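PDB 2QVW: Glp_546_48378_50642, which cleaves double-stranded RNA into fragments of 21 to 23 base pairs that guide the destruction of matching RNAs in RNA interference. Local coordinates for residues A[336-340]-A[667-672]. Numbering follows the deposited sequence.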
loop_
_atom_site.group_PDB
_atom_site.type_symbol
_atom_site.label_atom_id
_atom_site.label_comp_id
_atom_site.label_asym_id
_atom_site.label_seq_id
_atom_site.Cartn_x
_atom_site.Cartn_y
_atom_site.Cartn_z
ATOM N N ARG A 336 -6.370 -1.149 8.267
ATOM C CA ARG A 336 -5.438 -2.231 8.584
ATOM C C ARG A 336 -3.948 -1.952 8.360
ATOM O O ARG A 336 -3.121 -2.847 8.505
ATOM C CB ARG A 336 -5.855 -3.500 7.838
ATOM C CG ARG A 336 -6.115 -3.322 6.355
ATOM C CD ARG A 336 -7.164 -4.312 5.887
ATOM N NE ARG A 336 -6.809 -5.680 6.242
ATOM C CZ ARG A 336 -5.846 -6.370 5.647
ATOM N NH1 ARG A 336 -5.151 -5.821 4.672
ATOM N NH2 ARG A 336 -5.570 -7.602 6.033
ATOM N N LEU A 337 -3.603 -0.719 8.002
ATOM C CA LEU A 337 -2.207 -0.361 7.799
ATOM C C LEU A 337 -1.776 0.440 9.018
ATOM O O LEU A 337 -0.614 0.422 9.410
ATOM C CB LEU A 337 -2.032 0.475 6.525
ATOM C CG LEU A 337 -2.147 -0.266 5.191
ATOM C CD1 LEU A 337 -1.923 0.706 4.049
ATOM C CD2 LEU A 337 -1.121 -1.384 5.139
ATOM N N GLU A 338 -2.733 1.146 9.610
ATOM C CA GLU A 338 -2.484 1.940 10.809
ATOM C C GLU A 338 -2.298 0.954 11.957
ATOM O O GLU A 338 -1.326 1.018 12.711
ATOM C CB GLU A 338 -3.681 2.843 11.101
ATOM C CG GLU A 338 -3.628 3.488 12.469
ATOM C CD GLU A 338 -4.952 4.084 12.886
ATOM O OE1 GLU A 338 -5.071 4.512 14.053
ATOM O OE2 GLU A 338 -5.868 4.120 12.045
ATOM N N LEU A 339 -3.250 0.037 12.070
ATOM C CA LEU A 339 -3.235 -0.994 13.095
ATOM C C LEU A 339 -1.865 -1.641 13.095
ATOM O O LEU A 339 -1.269 -1.859 14.154
ATOM C CB LEU A 339 -4.314 -2.040 12.792
ATOM C CG LEU A 339 -4.504 -3.246 13.714
ATOM C CD1 LEU A 339 -4.799 -2.782 15.118
ATOM C CD2 LEU A 339 -5.642 -4.110 13.198
ATOM N N LEU A 340 -1.368 -1.933 11.896
ATOM C CA LEU A 340 -0.062 -2.547 11.742
ATOM C C LEU A 340 1.080 -1.545 11.924
ATOM O O LEU A 340 2.142 -1.894 12.423
ATOM C CB LEU A 340 0.068 -3.176 10.363
ATOM C CG LEU A 340 1.384 -3.932 10.187
ATOM C CD1 LEU A 340 1.323 -5.244 10.949
ATOM C CD2 LEU A 340 1.635 -4.190 8.722
ATOM N N HIS A 667 -2.443 -10.131 9.345
ATOM C CA HIS A 667 -2.594 -9.205 8.227
ATOM C C HIS A 667 -2.479 -9.960 6.914
ATOM O O HIS A 667 -3.251 -9.743 5.984
ATOM C CB HIS A 667 -1.503 -8.136 8.297
ATOM C CG HIS A 667 -1.608 -7.090 7.233
ATOM N ND1 HIS A 667 -2.663 -6.208 7.160
ATOM C CD2 HIS A 667 -0.785 -6.777 6.203
ATOM C CE1 HIS A 667 -2.486 -5.396 6.132
ATOM N NE2 HIS A 667 -1.353 -5.720 5.534
ATOM N N ALA A 668 -1.497 -10.847 6.844
ATOM C CA ALA A 668 -1.293 -11.642 5.650
ATOM C C ALA A 668 -2.369 -12.712 5.555
ATOM O O ALA A 668 -2.950 -12.919 4.492
ATOM C CB ALA A 668 0.066 -12.286 5.692
ATOM N N LEU A 669 -2.631 -13.377 6.678
ATOM C CA LEU A 669 -3.611 -14.454 6.757
ATOM C C LEU A 669 -5.040 -14.058 6.490
ATOM O O LEU A 669 -5.823 -14.864 5.992
ATOM C CB LEU A 669 -3.566 -15.114 8.130
ATOM C CG LEU A 669 -2.658 -16.330 8.340
ATOM C CD1 LEU A 669 -2.726 -16.750 9.801
ATOM C CD2 LEU A 669 -3.093 -17.474 7.435
ATOM N N HIS A 670 -5.395 -12.825 6.827
ATOM C CA HIS A 670 -6.764 -12.381 6.623
ATOM C C HIS A 670 -6.829 -11.058 5.896
ATOM O O HIS A 670 -7.187 -10.044 6.475
ATOM C CB HIS A 670 -7.459 -12.294 7.974
ATOM C CG HIS A 670 -7.282 -13.524 8.810
ATOM N ND1 HIS A 670 -7.524 -14.792 8.325
ATOM C CD2 HIS A 670 -6.857 -13.684 10.086
ATOM C CE1 HIS A 670 -7.252 -15.678 9.266
ATOM N NE2 HIS A 670 -6.846 -15.034 10.344
ATOM N N PRO A 671 -6.515 -11.065 4.595
ATOM C CA PRO A 671 -6.510 -9.887 3.722
ATOM C C PRO A 671 -7.788 -9.059 3.636
ATOM O O PRO A 671 -7.743 -7.909 3.203
ATOM C CB PRO A 671 -6.118 -10.467 2.367
ATOM C CG PRO A 671 -6.677 -11.844 2.428
ATOM C CD PRO A 671 -6.267 -12.284 3.810
ATOM N N THR A 672 -8.919 -9.624 4.044
ATOM C CA THR A 672 -10.178 -8.894 3.972
ATOM C C THR A 672 -10.687 -8.342 5.297
ATOM O O THR A 672 -11.547 -7.464 5.310
ATOM C CB THR A 672 -11.281 -9.771 3.402
ATOM O OG1 THR A 672 -11.583 -10.814 4.337
ATOM C CG2 THR A 672 -10.835 -10.370 2.081
#
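Arg-336 sets off with CG between its own backbone N and carbonyl carbon (chi1 50°) and bends at chi3, which carries its guanidinium group to His-667, whose CG stands anti to the backbone N, beside the carbonyl carbon (chi1 -177°). The pair joins the two ribonuclease III domains of Dicer: Arg-336 lies on helix 330-356 of the first, and 667-672 is the end of helix 648-669 of the second with the turn that follows it. The guanidinium and imidazole planes lie only 20° apart, the ring displaced toward the rim of the guanidinium, with ND1 of His-667 3.2 Å above the guanidinium plane. Over the opposite face, and above its centre, sits the carbonyl oxygen of Pro-671, so the flat group lies between the imidazole and a peptide oxygen. NH2 of Arg-336 donates to the carbonyl O of His-667 at 3.2 Å, reaching a lone pair in the carbonyl plane, and makes a weak, bent bond to O of His-670. NE of the same side chain binds the carbonyl O of Leu-673, so the arginine takes up three backbone oxygens, three residues apart, from the helix's last turn into the loop beyond; its charge would probably also suit the dipole at this C-terminal end. Residues His-670 to Thr-672 form a manganese site, whereas Glu-338 is a probable manganese ligand of the first domain and touches Asp-406 on helix 404-417. Two leucines also touch the histidine: CD2 of Leu-337 approaches CE1 of His-667 obliquely, and CD2 of Leu-340 covers one ring face, 4.3 Å from CD2 of His-667.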